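Local structure of putative phthiocerol dimycocerosate transporter LppX (Mycobacterium tuberculosis, 2BYO) at residues T39-A44 against S198-P203; V45-K50 against G191-T196; L55-A60 against C75-E80; G141-K146 against I173-S178; A166-V171 against S185-S190. The protein probably moves phthiocerol dimycocerosates from the cell membrane toward the outer membrane, sheltering the lipid in a large hydrophobic cavity. All coordinates share one frame; numbering follows the deposited sequence.

All five contacts lie in one antiparallel sheet, curved into the U-shaped half-barrel. Contacts 1 and 2 share strand 40-49 and follow its pairing with strand 191-198 from a zinc-binding, solvent-facing end to a stretch lining the lipid cavity. Contact 3 continues the sheet on one side, contact 5 on the other, and contact 4 lies a strand further out, sharing strand 167-174 with contact 5. Contact 1 is a surface contact, whereas the others are partly buried. Their chemistry follows place: aliphatic groups meet bound alpha-linolenic acid in contact 2, while polar side chains tie strand ends to turns in contacts 1, 3 and 4, with a bridging water in contact 3. Contact 5 combines both.

Contact 1: T39-A44 against S198-P203; sequences TSVHVA and SKWNEP. With ZN (zinc ion), chain C.
Ser-198 closes strand 191-198 against His-42 of strand 40-49, an antiparallel hydrogen-bonded pair at one end of the two strands, on the surface of the U-shaped half-barrel. His-42 N donates to Ser-198 O at 2.8 Å, and Ser-198 N returns a bond to His-42 O at 3.0 Å. On the same face of the sheet, Ser-198 OG comes within 3.6 Å of His-42 CD2. The imidazole binds zinc through NE2 at 2.0 Å, together with two waters and Asp-61; ND1 binds another zinc that is shared with Asp-63. Beyond Ser-198 the chain enters a type II turn from Lys-199 to Glu-202, and the CB, CG and CD atoms of Lys-199 cover His-42 CB. Trp-200 meets Val-41 obliquely, its CD1 3.8 Å from Val-41 CG2; its indole also stacks on His-180, and NE1 is bonded to Gln-197 OE1. Asn-201 holds the start of the strand twice over. Its backbone N gives a nearly straight bond (171°) to Ser-40 O at 2.8 Å, while its side-chain OD1 accepts from Thr-39 N at 2.7 Å in the plane of the amide carbonyl, with a weak second bond from Ser-40 N. Last in line, Glu-202 O receives the hydroxyl of Ser-40, OG to O 2.8 Å, with OG standing 57° out of the carbonyl plane.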
# COMPACT_ATOMS: atom_id res chain seq x y z
N THR A 39 9.27 11.80 3.91
CA THR A 39 10.47 11.36 4.60
C THR A 39 10.14 10.10 5.40
O THR A 39 10.97 9.20 5.57
CB THR A 39 10.98 12.45 5.55
OG1 THR A 39 11.10 13.69 4.84
CG2 THR A 39 12.34 12.08 6.12
N SER A 40 8.92 10.07 5.94
CA SER A 40 8.48 8.95 6.78
C SER A 40 6.97 8.88 6.83
O SER A 40 6.29 9.87 6.56
CB SER A 40 9.06 9.06 8.19
OG SER A 40 8.59 10.22 8.86
N VAL A 41 6.44 7.71 7.15
CA VAL A 41 5.00 7.51 7.19
C VAL A 41 4.71 6.25 8.01
O VAL A 41 5.56 5.38 8.13
CB VAL A 41 4.42 7.40 5.74
CG1 VAL A 41 4.91 6.15 5.03
CG2 VAL A 41 2.90 7.45 5.74
N HIS A 42 3.52 6.18 8.60
CA HIS A 42 3.04 4.95 9.24
C HIS A 42 2.04 4.34 8.27
O HIS A 42 1.22 5.06 7.69
CB HIS A 42 2.39 5.27 10.59
CG HIS A 42 1.88 4.07 11.32
ND1 HIS A 42 2.62 3.41 12.28
CD2 HIS A 42 0.68 3.44 11.28
CE1 HIS A 42 1.91 2.41 12.77
NE2 HIS A 42 0.74 2.40 12.17
N VAL A 43 2.16 3.03 8.04
CA VAL A 43 1.26 2.29 7.16
C VAL A 43 0.56 1.16 7.91
O VAL A 43 1.20 0.37 8.64
CB VAL A 43 1.99 1.72 5.93
CG1 VAL A 43 1.08 0.79 5.16
CG2 VAL A 43 2.44 2.84 5.00
N ALA A 44 -0.77 1.11 7.74
CA ALA A 44 -1.60 0.04 8.25
C ALA A 44 -2.18 -0.72 7.07
O ALA A 44 -2.92 -0.16 6.24
CB ALA A 44 -2.70 0.60 9.11
N SER A 198 -0.73 7.29 7.72
CA SER A 198 -0.84 8.30 8.77
C SER A 198 0.56 8.70 9.21
O SER A 198 1.56 8.16 8.72
CB SER A 198 -1.63 7.74 9.96
OG SER A 198 -1.01 6.56 10.46
N LYS A 199 0.63 9.65 10.13
CA LYS A 199 1.91 10.05 10.76
C LYS A 199 2.95 10.54 9.76
O LYS A 199 4.15 10.36 9.93
CB LYS A 199 2.47 8.92 11.64
CG LYS A 199 1.44 8.38 12.66
CD LYS A 199 2.09 7.49 13.71
CE LYS A 199 2.74 8.27 14.83
NZ LYS A 199 1.76 8.83 15.80
N TRP A 200 2.46 11.19 8.71
CA TRP A 200 3.31 11.68 7.63
C TRP A 200 4.40 12.57 8.21
O TRP A 200 4.10 13.53 8.91
CB TRP A 200 2.47 12.48 6.63
CG TRP A 200 1.35 11.67 6.02
CD1 TRP A 200 1.43 10.85 4.92
CD2 TRP A 200 -0.02 11.60 6.47
NE1 TRP A 200 0.19 10.29 4.66
CE2 TRP A 200 -0.71 10.73 5.59
CE3 TRP A 200 -0.72 12.20 7.53
CZ2 TRP A 200 -2.07 10.43 5.74
CZ3 TRP A 200 -2.08 11.90 7.68
CH2 TRP A 200 -2.73 11.02 6.79
N ASN A 201 5.65 12.21 7.91
CA ASN A 201 6.81 12.98 8.32
C ASN A 201 6.99 13.12 9.84
O ASN A 201 7.74 13.99 10.30
CB ASN A 201 6.83 14.33 7.60
CG ASN A 201 7.05 14.18 6.10
OD1 ASN A 201 7.72 13.25 5.65
ND2 ASN A 201 6.52 15.11 5.32
N GLU A 202 6.34 12.26 10.61
CA GLU A 202 6.62 12.16 12.04
C GLU A 202 7.79 11.18 12.19
O GLU A 202 7.82 10.15 11.51
CB GLU A 202 5.39 11.71 12.82
CG GLU A 202 4.23 12.73 12.72
CD GLU A 202 2.94 12.29 13.41
OE1 GLU A 202 2.98 11.45 14.33
OE2 GLU A 202 1.87 12.79 13.01
N PRO A 203 8.76 11.49 13.05
CA PRO A 203 9.98 10.71 13.09
C PRO A 203 9.76 9.25 13.51
O PRO A 203 8.83 8.96 14.25
CB PRO A 203 10.87 11.48 14.08
CG PRO A 203 9.96 12.33 14.86
CD PRO A 203 8.77 12.60 14.01
ZN ZN C . -0.75 1.55 13.11
O HOH W 1 -2.47 3.02 13.15
O HOH W 2 -0.08 0.99 15.38

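Contact 2: V45-K50 against G191-T196; sequences VRTTGK and GSIQLT. With LNL (alpha-linolenic acid), chain K.
Val-45 faces Leu-195 as an antiparallel non-hydrogen-bonded pair, and its CA points a C-H at Gln-194 O, 3.3 Å away. Its branches divide the apolar contact: CG1 meets Ile-193 CG2 and CG2 meets Leu-195 CD1, both at 4.2 Å. The two partners turn the same methyls to the bound alpha-linolenic acid, Ile-193 CG2 lying 3.5 Å from its C12 and Leu-195 CD1 3.6 Å from its C7. Arg-46 and Gln-194 form a hydrogen-bonded pair, joined by two backbone bonds. The NH1 of Arg-46 donates to Val-45 O at 3.0 Å, the oxygen lying in the guanidinium plane, while NH2 makes a salt bridge with Asp-61. Thr-47 lies on the lipid side with Ile-193, its CB resting 3.3 Å from Ser-192 O. Thr-48 is paired with Ser-192 through both backbones, and their hydroxyls meet as well, modelled too close for the distance to be trusted. At Gly-49 and Gly-191 the chains approach to 4.2 Å between CA atoms. In this half-barrel sheet, strand 40-49 is flanked on its other side by strand 57-65, and strand 191-198 by strand 181-187, where Ile-193 packs on Ile-186.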
# COMPACT_ATOMS: atom_id res chain seq x y z
N VAL A 45 -1.82 -1.99 6.97
CA VAL A 45 -2.35 -2.88 5.95
C VAL A 45 -3.39 -3.80 6.58
O VAL A 45 -3.14 -4.42 7.61
CB VAL A 45 -1.24 -3.72 5.30
CG1 VAL A 45 -1.82 -4.66 4.25
CG2 VAL A 45 -0.17 -2.81 4.67
N ARG A 46 -4.56 -3.86 5.97
CA ARG A 46 -5.60 -4.79 6.38
C ARG A 46 -6.06 -5.54 5.13
O ARG A 46 -5.93 -5.03 4.01
CB ARG A 46 -6.80 -4.04 6.99
CG ARG A 46 -6.46 -3.21 8.25
CD ARG A 46 -6.14 -4.08 9.47
NE ARG A 46 -5.80 -3.25 10.63
CZ ARG A 46 -4.59 -2.77 10.94
NH1 ARG A 46 -3.53 -3.04 10.19
NH2 ARG A 46 -4.44 -2.02 12.02
N THR A 47 -6.57 -6.75 5.34
CA THR A 47 -7.12 -7.54 4.25
C THR A 47 -8.44 -8.16 4.68
O THR A 47 -8.70 -8.32 5.87
CB THR A 47 -6.15 -8.70 3.82
OG1 THR A 47 -5.89 -9.56 4.93
CG2 THR A 47 -4.84 -8.15 3.30
N THR A 48 -9.27 -8.49 3.68
CA THR A 48 -10.44 -9.33 3.86
C THR A 48 -10.32 -10.52 2.91
O THR A 48 -9.60 -10.46 1.91
CB THR A 48 -11.76 -8.60 3.54
OG1 THR A 48 -11.83 -8.34 2.14
CG2 THR A 48 -11.88 -7.28 4.29
N GLY A 49 -11.05 -11.59 3.23
CA GLY A 49 -11.06 -12.78 2.41
C GLY A 49 -9.72 -13.47 2.45
O GLY A 49 -9.10 -13.56 3.50
N LYS A 50 -9.25 -13.93 1.29
CA LYS A 50 -8.00 -14.66 1.22
C LYS A 50 -7.04 -13.96 0.28
O LYS A 50 -7.31 -13.80 -0.92
CB LYS A 50 -8.27 -16.10 0.78
CG LYS A 50 -8.94 -16.89 1.89
CD LYS A 50 -9.17 -18.34 1.51
CE LYS A 50 -9.53 -19.16 2.75
NZ LYS A 50 -8.46 -19.08 3.81
N GLY A 191 -10.10 -11.74 -2.44
CA GLY A 191 -10.04 -10.89 -1.25
C GLY A 191 -9.73 -9.46 -1.59
O GLY A 191 -9.84 -9.05 -2.74
N SER A 192 -9.37 -8.69 -0.58
CA SER A 192 -9.06 -7.28 -0.78
C SER A 192 -7.89 -6.88 0.08
O SER A 192 -7.60 -7.52 1.10
CB SER A 192 -10.28 -6.41 -0.45
OG SER A 192 -10.60 -6.55 0.92
N ILE A 193 -7.20 -5.83 -0.36
CA ILE A 193 -6.07 -5.25 0.38
C ILE A 193 -6.36 -3.78 0.56
O ILE A 193 -6.77 -3.09 -0.39
CB ILE A 193 -4.73 -5.42 -0.37
CG1 ILE A 193 -4.48 -6.89 -0.71
CG2 ILE A 193 -3.58 -4.87 0.48
CD1 ILE A 193 -3.28 -7.13 -1.62
N GLN A 194 -6.16 -3.30 1.78
CA GLN A 194 -6.39 -1.91 2.11
C GLN A 194 -5.14 -1.37 2.78
O GLN A 194 -4.59 -2.00 3.69
CB GLN A 194 -7.54 -1.80 3.08
CG GLN A 194 -7.83 -0.37 3.54
CD GLN A 194 -8.80 -0.37 4.68
OE1 GLN A 194 -8.41 -0.53 5.84
NE2 GLN A 194 -10.09 -0.27 4.35
N LEU A 195 -4.71 -0.20 2.33
CA LEU A 195 -3.52 0.43 2.87
C LEU A 195 -3.88 1.83 3.34
O LEU A 195 -4.34 2.65 2.55
CB LEU A 195 -2.44 0.47 1.81
CG LEU A 195 -1.07 0.86 2.35
CD1 LEU A 195 0.01 0.09 1.62
CD2 LEU A 195 -0.85 2.38 2.27
N THR A 196 -3.68 2.08 4.62
CA THR A 196 -4.01 3.35 5.22
C THR A 196 -2.73 4.02 5.73
O THR A 196 -1.96 3.42 6.50
CB THR A 196 -5.04 3.15 6.35
OG1 THR A 196 -6.20 2.49 5.81
CG2 THR A 196 -5.46 4.48 6.99
O1 LNL K . 7.98 -3.65 0.52
C1 LNL K . 7.86 -3.46 1.75
O2 LNL K . 7.26 -4.27 2.49
C2 LNL K . 8.49 -2.23 2.37
C3 LNL K . 7.48 -1.10 2.56
C4 LNL K . 6.61 -1.28 3.81
C5 LNL K . 5.14 -1.61 3.54
C6 LNL K . 4.46 -0.75 2.45
C7 LNL K . 3.26 -1.48 1.84
C8 LNL K . 3.63 -2.35 0.63
C9 LNL K . 2.51 -2.40 -0.41
C10 LNL K . 1.80 -3.75 -0.48
C11 LNL K . 0.51 -3.69 0.32
C12 LNL K . -0.60 -3.09 -0.11
C13 LNL K . -0.73 -2.41 -1.46
C14 LNL K . -1.86 -1.38 -1.46
C15 LNL K . -3.22 -1.95 -1.91
C16 LNL K . -4.01 -0.92 -2.72
C17 LNL K . -3.48 -0.77 -4.14
C18 LNL K . -4.34 0.13 -5.01

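Contact 3: L55-A60 against C75-E80; sequences LGITSA and CTYNDE
Gly-56 O takes the amide of Asn-78 in a nearly straight bond, N to O 3.1 Å with 172° at the hydrogen. A water adds a weak second donation to the same oxygen. That water also meets Thr-58 OG1 at 2.7 Å and accepts from Asp-79 N at 2.9 Å, and in this way one solvent molecule serves a carbonyl, a hydroxyl and a turn amide. Thr-76 uses both of its backbone polar groups across the contact: its O receives Thr-58 N at 3.0 Å, and its N donates to Ser-59 O at 2.9 Å. Two residues, Thr-58 and Ser-59, therefore stand opposite one. With Ile-57 paired to Tyr-77 and Ala-60 to Cys-75 on either side, this is a beta bulge in the hairpin formed by strands 57-65 and 70-77. Thr-58 O accepts from the hydroxyl of Thr-47, and Ser-59 OG makes a weak bond with Val-45 O, both on the next strand of the half-barrel. Where strand 70-77 ends, a type I' turn closes with two backbone bonds, Tyr-77 N to Glu-80 O and Glu-80 N to Tyr-77 O, while its two middle amides are taken by Gly-56 O and the water. Leu-55 O lies in the plane of the Tyr-77 ring, at its edge, 3.5 Å from CE1. On the apolar face, Cys-75 CB touches Ile-57 CG2 and Ala-60 CB, each at 4.0 Å, while SG sits near Ile-57 CD1; Phe-85 and Leu-103 cover this side, and the Ile-57 side chain comes within about 4 Å, nearest atoms, of a bound alpha-linolenic acid.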
# COMPACT_ATOMS: atom_id res chain seq x y z
N LEU A 55 3.25 -12.51 0.86
CA LEU A 55 4.21 -13.40 1.52
C LEU A 55 3.66 -14.05 2.80
O LEU A 55 4.43 -14.41 3.69
CB LEU A 55 5.52 -12.65 1.82
CG LEU A 55 6.16 -11.87 0.68
CD1 LEU A 55 7.39 -11.13 1.18
CD2 LEU A 55 6.53 -12.79 -0.45
N GLY A 56 2.34 -14.20 2.88
CA GLY A 56 1.68 -14.80 4.05
C GLY A 56 1.24 -13.81 5.12
O GLY A 56 0.67 -14.20 6.14
N ILE A 57 1.54 -12.53 4.91
CA ILE A 57 1.08 -11.47 5.79
C ILE A 57 -0.34 -11.04 5.39
O ILE A 57 -0.62 -10.89 4.20
CB ILE A 57 2.02 -10.25 5.73
CG1 ILE A 57 3.41 -10.63 6.25
CG2 ILE A 57 1.43 -9.07 6.55
CD1 ILE A 57 4.42 -9.53 6.14
N THR A 58 -1.21 -10.89 6.39
CA THR A 58 -2.62 -10.51 6.17
C THR A 58 -3.02 -9.23 6.93
O THR A 58 -4.12 -8.70 6.72
CB THR A 58 -3.58 -11.65 6.58
OG1 THR A 58 -3.34 -12.01 7.95
CG2 THR A 58 -3.36 -12.88 5.71
N SER A 59 -2.14 -8.74 7.79
CA SER A 59 -2.31 -7.46 8.46
C SER A 59 -0.93 -6.91 8.83
O SER A 59 -0.01 -7.68 9.10
CB SER A 59 -3.17 -7.62 9.72
OG SER A 59 -3.44 -6.38 10.33
N ALA A 60 -0.77 -5.58 8.82
CA ALA A 60 0.45 -4.97 9.34
C ALA A 60 0.23 -3.54 9.76
O ALA A 60 -0.62 -2.84 9.20
CB ALA A 60 1.59 -5.05 8.32
N CYS A 75 2.99 -7.44 12.46
CA CYS A 75 2.14 -8.01 11.43
C CYS A 75 1.44 -9.27 11.90
O CYS A 75 1.74 -9.81 12.96
CB CYS A 75 2.96 -8.31 10.16
SG CYS A 75 4.09 -9.69 10.24
N THR A 76 0.47 -9.69 11.10
CA THR A 76 -0.16 -10.99 11.25
C THR A 76 0.40 -11.82 10.11
O THR A 76 0.22 -11.47 8.94
CB THR A 76 -1.70 -10.88 11.17
OG1 THR A 76 -2.18 -10.10 12.27
CG2 THR A 76 -2.35 -12.26 11.22
N TYR A 77 1.09 -12.91 10.47
CA TYR A 77 1.78 -13.78 9.53
C TYR A 77 1.36 -15.22 9.78
O TYR A 77 1.50 -15.74 10.89
CB TYR A 77 3.30 -13.65 9.69
CG TYR A 77 4.07 -14.72 8.95
CD1 TYR A 77 4.22 -14.67 7.57
CD2 TYR A 77 4.64 -15.79 9.63
CE1 TYR A 77 4.90 -15.66 6.89
CE2 TYR A 77 5.33 -16.78 8.95
CZ TYR A 77 5.45 -16.71 7.57
OH TYR A 77 6.13 -17.68 6.89
N ASN A 78 0.84 -15.87 8.74
CA ASN A 78 0.30 -17.22 8.84
C ASN A 78 -0.65 -17.39 10.03
O ASN A 78 -0.62 -18.40 10.73
CB ASN A 78 1.45 -18.24 8.88
CG ASN A 78 2.14 -18.41 7.52
OD1 ASN A 78 1.74 -17.80 6.52
ND2 ASN A 78 3.17 -19.24 7.49
N ASP A 79 -1.48 -16.37 10.24
CA ASP A 79 -2.49 -16.31 11.31
C ASP A 79 -1.93 -16.09 12.71
O ASP A 79 -2.68 -16.09 13.67
CB ASP A 79 -3.42 -17.53 11.30
CG ASP A 79 -4.36 -17.53 10.12
OD1 ASP A 79 -4.90 -16.45 9.79
OD2 ASP A 79 -4.56 -18.61 9.53
N GLU A 80 -0.62 -15.90 12.82
CA GLU A 80 -0.01 -15.51 14.07
C GLU A 80 -0.02 -13.99 14.13
O GLU A 80 0.59 -13.34 13.29
CB GLU A 80 1.42 -16.03 14.17
CG GLU A 80 2.16 -15.66 15.46
CD GLU A 80 1.75 -16.50 16.66
OE1 GLU A 80 0.85 -17.36 16.55
OE2 GLU A 80 2.35 -16.29 17.73
O HOH W 3 -2.03 -14.38 8.21

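Contact 4: G141-K146 against I173-S178; sequences GISTTK and IAQDGS
The side-chain amide of Gln-175 reaches onto the neighbouring strand to grip the hydroxyl of Thr-145, two residues beyond its own backbone partner, Ser-143. NE2 donates to Thr-145 OG1 at 3.0 Å, with the oxygen in the amide plane and 164° at the hydrogen; the two side chains cross at about a right angle. NE2 has a second partner in Thr-136 OG1, and the amide thus links strand 142-151 to the outermost strand 129-139 of the half-barrel sheet. At the other end of the amide, OE1 lies 3.4 Å from Ser-143 CB. The antiparallel pairing beneath is short. Thr-145 and Ile-173 form a hydrogen-bonded pair, Thr-145 N to Ile-173 O 2.8 Å and Ile-173 N to Thr-145 O 2.9 Å; Gln-175 N then bonds to Ser-143 O at 2.9 Å, just past the end of strand 167-174. Between these bonds, Thr-144 and Ala-174 make a non-hydrogen-bonded pair, and Thr-144 OG1 is hydrogen-bonded to Glu-137 O of strand 129-139. Ile-142 CG2 packs on Ala-174 CB at 3.9 Å, with Trp-200 also against the isoleucine. The chain then reverses in an Asx turn, in which Asp-176 OD1 accepts from Ser-178 N at 3.1 Å.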
# COMPACT_ATOMS: atom_id res chain seq x y z
N GLY A 141 -10.75 11.22 10.96
CA GLY A 141 -10.92 12.66 11.15
C GLY A 141 -10.50 13.54 9.98
O GLY A 141 -10.59 14.76 10.07
N ILE A 142 -10.06 12.92 8.87
CA ILE A 142 -9.65 13.66 7.67
C ILE A 142 -10.71 13.52 6.57
O ILE A 142 -11.15 12.41 6.26
CB ILE A 142 -8.29 13.14 7.13
CG1 ILE A 142 -7.21 13.23 8.21
CG2 ILE A 142 -7.82 13.93 5.89
CD1 ILE A 142 -6.03 12.28 7.94
N SER A 143 -11.12 14.67 6.01
CA SER A 143 -12.00 14.70 4.84
C SER A 143 -11.21 14.34 3.59
O SER A 143 -10.19 14.97 3.28
CB SER A 143 -12.62 16.08 4.66
OG SER A 143 -13.42 16.44 5.79
N THR A 144 -11.69 13.33 2.87
CA THR A 144 -10.99 12.82 1.71
C THR A 144 -11.91 12.71 0.51
O THR A 144 -13.10 12.53 0.66
CB THR A 144 -10.38 11.41 1.95
OG1 THR A 144 -11.41 10.44 2.10
CG2 THR A 144 -9.48 11.38 3.17
N THR A 145 -11.33 12.85 -0.68
CA THR A 145 -12.02 12.62 -1.93
C THR A 145 -11.87 11.14 -2.25
O THR A 145 -10.74 10.63 -2.33
CB THR A 145 -11.38 13.45 -3.05
OG1 THR A 145 -11.40 14.84 -2.69
CG2 THR A 145 -12.09 13.24 -4.35
N LYS A 146 -13.00 10.46 -2.42
CA LYS A 146 -13.02 9.06 -2.77
C LYS A 146 -13.12 8.95 -4.28
O LYS A 146 -14.03 9.51 -4.88
CB LYS A 146 -14.21 8.35 -2.11
CG LYS A 146 -14.26 6.86 -2.36
CD LYS A 146 -15.57 6.27 -1.84
CE LYS A 146 -15.62 4.75 -2.03
NZ LYS A 146 -16.92 4.18 -1.58
N ILE A 173 -8.18 10.67 -0.97
CA ILE A 173 -7.16 11.71 -1.06
C ILE A 173 -7.58 12.88 -0.20
O ILE A 173 -8.65 13.45 -0.41
CB ILE A 173 -6.95 12.18 -2.52
CG1 ILE A 173 -6.48 11.01 -3.39
CG2 ILE A 173 -5.94 13.33 -2.59
CD1 ILE A 173 -6.64 11.25 -4.86
N ALA A 174 -6.71 13.25 0.74
CA ALA A 174 -7.01 14.32 1.70
C ALA A 174 -7.41 15.59 0.97
O ALA A 174 -6.85 15.92 -0.10
CB ALA A 174 -5.80 14.58 2.59
N GLN A 175 -8.37 16.32 1.54
CA GLN A 175 -8.81 17.61 1.01
C GLN A 175 -8.22 18.79 1.78
O GLN A 175 -8.66 19.91 1.61
CB GLN A 175 -10.33 17.69 1.03
CG GLN A 175 -11.00 16.62 0.17
CD GLN A 175 -12.49 16.52 0.43
OE1 GLN A 175 -13.00 17.07 1.41
NE2 GLN A 175 -13.19 15.79 -0.44
N ASP A 176 -7.22 18.54 2.62
CA ASP A 176 -6.71 19.56 3.54
C ASP A 176 -5.54 20.39 3.00
O ASP A 176 -4.94 21.18 3.74
CB ASP A 176 -6.35 18.92 4.90
CG ASP A 176 -5.39 17.74 4.79
OD1 ASP A 176 -4.72 17.55 3.75
OD2 ASP A 176 -5.31 16.98 5.77
N GLY A 177 -5.23 20.23 1.71
CA GLY A 177 -4.07 20.90 1.10
C GLY A 177 -2.86 19.98 0.92
O GLY A 177 -1.98 20.25 0.10
N SER A 178 -2.82 18.89 1.67
CA SER A 178 -1.68 17.97 1.65
C SER A 178 -1.71 16.97 0.49
O SER A 178 -0.67 16.44 0.11
CB SER A 178 -1.65 17.16 2.94
OG SER A 178 -2.76 16.27 3.00
O HOH W 4 -8.77 15.72 -2.70

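Contact 5: A166-V171 against S185-S190; sequences ARPATV and SIDLGS. With LNL (alpha-linolenic acid), chain K.
Arg-167 grips one backbone oxygen, Asp-187 O, side-on with two nitrogens. NE donates at 2.9 Å and 163°, close to the straight ideal, whereas NH2 reaches the same oxygen at 3.3 Å over a more bent path of 136°. The oxygen lies in the guanidinium plane, and Gly-189 N sits over one face of that group. NH2 also makes a long salt bridge, 3.5 Å to Asp-187 OD2, with the carboxylate plane turned 85° from the guanidinium; a single aspartate thus offers the arginine both its carbonyl and its charge. The arginine chain is bent at chi2 and chi3, the latter setting NE, which faces Asp-187 O at the end of strand 181-187. Behind this grip, Asp-187 N is held by Pro-168 O at 3.0 Å, which fixes the backbone presenting the carbonyl, and Pro-168 CG rests against the carboxylate, 3.7 Å from OD2. Further along, Thr-170 and Ser-185 form a hydrogen-bonded antiparallel pair, Thr-170 N to Ser-185 O 2.8 Å and Ser-185 N to Thr-170 O 2.9 Å, and one water meets both of their hydroxyls. Between the polar bonds, Ala-169 and Ile-186 pair on the opposite face of the sheet. Outward from there, Val-156 of helix 153-159 packs on Arg-167, Ile-186 and Leu-188, and Leu-159 also meets Ile-186. Bound alpha-linolenic acid passes 3.8 Å from Ser-185 CA at its C16. Strands 167-174 and 181-187 are a beta hairpin, part of the half-barrel wall enclosing the lipid cavity in the LppX/LprAFG family.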
# COMPACT_ATOMS: atom_id res chain seq x y z
N ALA A 166 -8.64 -7.30 -14.93
CA ALA A 166 -8.64 -5.95 -14.37
C ALA A 166 -9.49 -5.94 -13.11
O ALA A 166 -10.53 -6.60 -13.05
CB ALA A 166 -9.19 -4.95 -15.39
N ARG A 167 -9.04 -5.21 -12.09
CA ARG A 167 -9.72 -5.22 -10.80
C ARG A 167 -10.11 -3.81 -10.35
O ARG A 167 -9.43 -2.84 -10.70
CB ARG A 167 -8.83 -5.87 -9.74
CG ARG A 167 -8.45 -7.33 -10.03
CD ARG A 167 -9.65 -8.25 -10.25
NE ARG A 167 -10.64 -8.13 -9.18
CZ ARG A 167 -11.88 -8.62 -9.23
NH1 ARG A 167 -12.30 -9.29 -10.30
NH2 ARG A 167 -12.70 -8.45 -8.20
N PRO A 168 -11.22 -3.69 -9.59
CA PRO A 168 -11.61 -2.40 -9.04
C PRO A 168 -10.67 -1.97 -7.91
O PRO A 168 -10.20 -2.81 -7.13
CB PRO A 168 -13.03 -2.61 -8.50
CG PRO A 168 -13.30 -4.06 -8.55
CD PRO A 168 -12.18 -4.76 -9.25
N ALA A 169 -10.40 -0.68 -7.85
CA ALA A 169 -9.58 -0.10 -6.82
C ALA A 169 -10.22 1.22 -6.38
O ALA A 169 -11.09 1.76 -7.08
CB ALA A 169 -8.17 0.12 -7.32
N THR A 170 -9.78 1.71 -5.22
CA THR A 170 -10.26 2.96 -4.67
C THR A 170 -9.11 3.70 -3.99
O THR A 170 -8.24 3.07 -3.40
CB THR A 170 -11.36 2.73 -3.63
OG1 THR A 170 -12.37 1.86 -4.16
CG2 THR A 170 -12.02 4.10 -3.21
N VAL A 171 -9.10 5.03 -4.11
CA VAL A 171 -8.17 5.86 -3.36
C VAL A 171 -8.94 6.95 -2.64
O VAL A 171 -9.98 7.41 -3.13
CB VAL A 171 -7.07 6.52 -4.25
CG1 VAL A 171 -6.20 5.44 -4.92
CG2 VAL A 171 -7.66 7.47 -5.28
N SER A 185 -7.22 0.99 -1.72
CA SER A 185 -7.62 -0.39 -1.62
C SER A 185 -7.93 -1.00 -2.99
O SER A 185 -8.24 -0.29 -3.94
CB SER A 185 -8.80 -0.55 -0.65
OG SER A 185 -10.02 -0.17 -1.25
N ILE A 186 -7.80 -2.32 -3.05
CA ILE A 186 -8.04 -3.06 -4.27
C ILE A 186 -8.85 -4.30 -3.90
O ILE A 186 -8.60 -4.94 -2.88
CB ILE A 186 -6.72 -3.41 -5.01
CG1 ILE A 186 -7.01 -4.07 -6.36
CG2 ILE A 186 -5.80 -4.28 -4.15
CD1 ILE A 186 -5.79 -4.19 -7.24
N ASP A 187 -9.84 -4.59 -4.74
CA ASP A 187 -10.70 -5.74 -4.57
C ASP A 187 -10.19 -6.75 -5.57
O ASP A 187 -10.40 -6.59 -6.77
CB ASP A 187 -12.15 -5.36 -4.84
CG ASP A 187 -13.07 -6.56 -5.00
OD1 ASP A 187 -12.81 -7.65 -4.44
OD2 ASP A 187 -14.08 -6.38 -5.71
N LEU A 188 -9.49 -7.74 -5.05
CA LEU A 188 -8.98 -8.82 -5.85
C LEU A 188 -10.13 -9.85 -5.90
O LEU A 188 -11.12 -9.71 -5.19
CB LEU A 188 -7.72 -9.40 -5.20
CG LEU A 188 -6.64 -8.37 -4.82
CD1 LEU A 188 -5.64 -8.95 -3.81
CD2 LEU A 188 -5.91 -7.86 -6.05
N GLY A 189 -10.02 -10.85 -6.74
CA GLY A 189 -11.11 -11.83 -6.84
C GLY A 189 -11.41 -12.48 -5.49
O GLY A 189 -12.55 -12.45 -5.01
N SER A 190 -10.36 -13.03 -4.88
CA SER A 190 -10.47 -13.82 -3.66
C SER A 190 -10.54 -12.98 -2.38
O SER A 190 -10.96 -13.48 -1.33
CB SER A 190 -9.25 -14.74 -3.56
OG SER A 190 -8.05 -13.95 -3.58
O1 LNL K . 7.98 -3.65 0.52
C1 LNL K . 7.86 -3.46 1.75
O2 LNL K . 7.26 -4.27 2.49
C2 LNL K . 8.49 -2.23 2.37
C3 LNL K . 7.48 -1.10 2.56
C4 LNL K . 6.61 -1.28 3.81
C5 LNL K . 5.14 -1.61 3.54
C6 LNL K . 4.46 -0.75 2.45
C7 LNL K . 3.26 -1.48 1.84
C8 LNL K . 3.63 -2.35 0.63
C9 LNL K . 2.51 -2.40 -0.41
C10 LNL K . 1.80 -3.75 -0.48
C11 LNL K . 0.51 -3.69 0.32
C12 LNL K . -0.60 -3.09 -0.11
C13 LNL K . -0.73 -2.41 -1.46
C14 LNL K . -1.86 -1.38 -1.46
C15 LNL K . -3.22 -1.95 -1.91
C16 LNL K . -4.01 -0.92 -2.72
C17 LNL K . -3.48 -0.77 -4.14
C18 LNL K . -4.34 0.13 -5.01
O HOH W 5 -11.51 -1.14 -3.77